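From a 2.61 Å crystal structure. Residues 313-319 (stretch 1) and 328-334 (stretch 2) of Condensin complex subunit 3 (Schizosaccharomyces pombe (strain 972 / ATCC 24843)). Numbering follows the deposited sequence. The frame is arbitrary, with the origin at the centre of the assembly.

Stretch 1, residues 313-319: LARTFNE
Stretch 2 (328-334) DLLDKMP

A regular helix meets a looser segment of the same chain here, a weakly bonded helix passing into a turn, and the contact is built almost wholly from packing. Residues 313-319 lie within a helix that runs on beyond both ends, with phi near -65° and psi near -40°. Its backbone bonds are the expected i to i-4 set: Phe317 N to Leu313 O at 2.8 Å, Asn318 N to Ala314 O at 2.9 Å, and Glu319 N to Arg315 O at 3.0 Å.

The second stretch is looser. A weakly bonded helix reaches about Leu330, and a type I turn from Leu330 to Met333 follows, closed by Met333 N to Leu330 O at 2.9 Å; Lys332 N bonds Leu329 O at 3.2 Å, one residue earlier. Psi stays between -32° and -15° from Asp328 to Lys332, then swings to 148° at Met333 and 160° at Pro334, so the chain leaves the turn extended. The register is marked by Asn318 and Leu330, whose CA atoms lie 6.6 Å apart, the nearest such pair. No hydrogen bond or salt bridge crosses between the stretches, and the two together bury 301 Å².

The apolar packing centres on Phe317, with Leu329 and Met333. The CA-to-CB bond of Phe317 points sideways, but chi1 of 169° (t) and chi2 of 92° carry the ring to the other stretch, and Phe317 has the largest covered area of any residue here, 90 Å². Leu329, m at both chi angles, points its CB toward the helix, and Phe317 CZ packs 4.0 Å from Leu329 CB. The same ring tip meets backbone: Phe317 CZ is 3.6 Å from Leu329 O, which sits at the ring edge near its plane, where the aromatic C-H groups carry slight positive charge.

Met333, the last residue of the turn, also reaches the ring. Its CB points toward the helix, and chi1 and chi2 are both -67° (m), with chi3 at 95°. Met333 CE lies 3.6 Å from Phe317 CD2, in an oblique approach, while Met333 SD is 5.4 Å from the centroid of the Phe317 ring and 79° off its normal, a sulfur-aromatic contact at the edge. The sulfur also rests 3.9 Å from the backbone, Met333 SD to Ala314 O. The small side chain of Ala314 points toward the second stretch.

The side-chain oxygen of Asn318 meets carbon across the contact. Asn318, chi1 -178° (t) and chi2 69°, places OD1 3.1 Å from Leu330 CD2, a tight approach, and OD1 lies 3.5 Å from Met333 CG. Leu330 is m,t (-83°, 176°); its CB points sideways and its end comes nearer. Asn318 ND2 is hydrogen-bonded elsewhere in the structure.

Arg315, Glu319 and Asp331 point away from the contact. Arg315 and Glu319 pair along the helix, Arg315 NE to Glu319 OE2 at 3.1 Å with a nearly linear 177° angle, a salt bridge one helical turn long. Lys332 points toward the helix, its NZ bonded elsewhere in the structure.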

# COMPACT_ATOMS: atom_id res chain seq x y z
N LEU A 313 -6.73 24.26 8.75
CA LEU A 313 -5.45 24.84 8.37
C LEU A 313 -4.67 25.31 9.58
O LEU A 313 -3.45 25.11 9.66
CB LEU A 313 -5.68 26.00 7.40
CG LEU A 313 -4.41 26.75 6.97
CD1 LEU A 313 -3.45 25.82 6.25
CD2 LEU A 313 -4.78 27.93 6.09
N ALA A 314 -5.34 25.94 10.54
CA ALA A 314 -4.65 26.41 11.74
C ALA A 314 -4.15 25.24 12.57
O ALA A 314 -3.02 25.27 13.08
CB ALA A 314 -5.58 27.30 12.56
N ARG A 315 -4.96 24.19 12.72
CA ARG A 315 -4.54 23.03 13.51
C ARG A 315 -3.35 22.34 12.87
O ARG A 315 -2.46 21.84 13.57
CB ARG A 315 -5.72 22.07 13.67
CG ARG A 315 -5.34 20.67 14.15
CD ARG A 315 -5.11 19.72 12.97
NE ARG A 315 -4.87 18.35 13.41
CZ ARG A 315 -5.73 17.35 13.33
NH1 ARG A 315 -5.39 16.15 13.76
NH2 ARG A 315 -6.94 17.53 12.81
N THR A 316 -3.31 22.29 11.54
CA THR A 316 -2.18 21.66 10.86
C THR A 316 -0.94 22.54 10.91
O THR A 316 0.17 22.06 11.14
CB THR A 316 -2.55 21.34 9.41
OG1 THR A 316 -3.77 20.59 9.37
CG2 THR A 316 -1.45 20.51 8.75
N PHE A 317 -1.12 23.85 10.67
CA PHE A 317 -0.01 24.79 10.80
C PHE A 317 0.62 24.68 12.18
O PHE A 317 1.85 24.62 12.32
CB PHE A 317 -0.52 26.21 10.53
CG PHE A 317 0.45 27.29 10.90
CD1 PHE A 317 1.35 27.78 9.97
CD2 PHE A 317 0.46 27.83 12.17
CE1 PHE A 317 2.24 28.77 10.30
CE2 PHE A 317 1.35 28.83 12.51
CZ PHE A 317 2.24 29.30 11.57
N ASN A 318 -0.21 24.66 13.22
CA ASN A 318 0.29 24.48 14.58
C ASN A 318 0.97 23.13 14.74
O ASN A 318 1.99 23.01 15.43
CB ASN A 318 -0.86 24.63 15.57
CG ASN A 318 -0.42 24.50 17.01
OD1 ASN A 318 0.28 25.36 17.54
ND2 ASN A 318 -0.84 23.43 17.67
N GLU A 319 0.44 22.10 14.09
CA GLU A 319 1.04 20.77 14.16
C GLU A 319 2.42 20.75 13.51
O GLU A 319 3.36 20.15 14.05
CB GLU A 319 0.12 19.76 13.49
CG GLU A 319 0.16 18.37 14.09
CD GLU A 319 -1.09 17.57 13.77
OE1 GLU A 319 -1.08 16.84 12.76
OE2 GLU A 319 -2.08 17.69 14.52
N ASP A 328 9.14 30.78 16.51
CA ASP A 328 8.63 32.10 16.17
C ASP A 328 7.33 32.02 15.38
O ASP A 328 6.47 32.90 15.51
CB ASP A 328 9.68 32.87 15.37
CG ASP A 328 10.89 33.25 16.21
OD1 ASP A 328 10.72 33.49 17.42
OD2 ASP A 328 12.00 33.29 15.65
N LEU A 329 7.16 30.97 14.58
CA LEU A 329 5.91 30.80 13.85
C LEU A 329 4.76 30.43 14.78
O LEU A 329 3.61 30.78 14.51
CB LEU A 329 6.07 29.72 12.77
CG LEU A 329 6.80 30.12 11.48
CD1 LEU A 329 6.00 31.15 10.70
CD2 LEU A 329 8.20 30.63 11.76
N LEU A 330 5.06 29.74 15.88
CA LEU A 330 4.02 29.38 16.84
C LEU A 330 3.46 30.59 17.58
O LEU A 330 2.34 30.52 18.08
CB LEU A 330 4.56 28.37 17.86
CG LEU A 330 4.57 26.90 17.45
CD1 LEU A 330 5.23 26.08 18.54
CD2 LEU A 330 3.16 26.39 17.19
N ASP A 331 4.22 31.68 17.66
CA ASP A 331 3.71 32.88 18.31
C ASP A 331 2.46 33.41 17.63
O ASP A 331 1.76 34.24 18.22
CB ASP A 331 4.79 33.96 18.33
CG ASP A 331 5.88 33.70 19.36
OD1 ASP A 331 5.57 33.08 20.40
OD2 ASP A 331 7.04 34.10 19.13
N LYS A 332 2.16 32.96 16.41
CA LYS A 332 0.94 33.37 15.74
C LYS A 332 -0.28 32.60 16.22
O LYS A 332 -1.41 33.04 15.97
CB LYS A 332 1.10 33.20 14.23
CG LYS A 332 2.30 33.93 13.66
CD LYS A 332 2.38 33.79 12.16
CE LYS A 332 3.65 34.42 11.62
NZ LYS A 332 3.60 34.60 10.15
N MET A 333 -0.08 31.48 16.89
CA MET A 333 -1.20 30.75 17.46
C MET A 333 -1.62 31.39 18.78
O MET A 333 -0.79 31.94 19.51
CB MET A 333 -0.82 29.29 17.69
CG MET A 333 -0.58 28.51 16.41
SD MET A 333 -2.06 28.28 15.40
CE MET A 333 -1.93 29.64 14.25
N PRO A 334 -2.91 31.32 19.12
CA PRO A 334 -3.42 32.09 20.25
C PRO A 334 -3.08 31.45 21.58
O PRO A 334 -2.77 30.27 21.68
CB PRO A 334 -4.93 32.09 20.01
CG PRO A 334 -5.19 30.81 19.31
CD PRO A 334 -3.97 30.55 18.45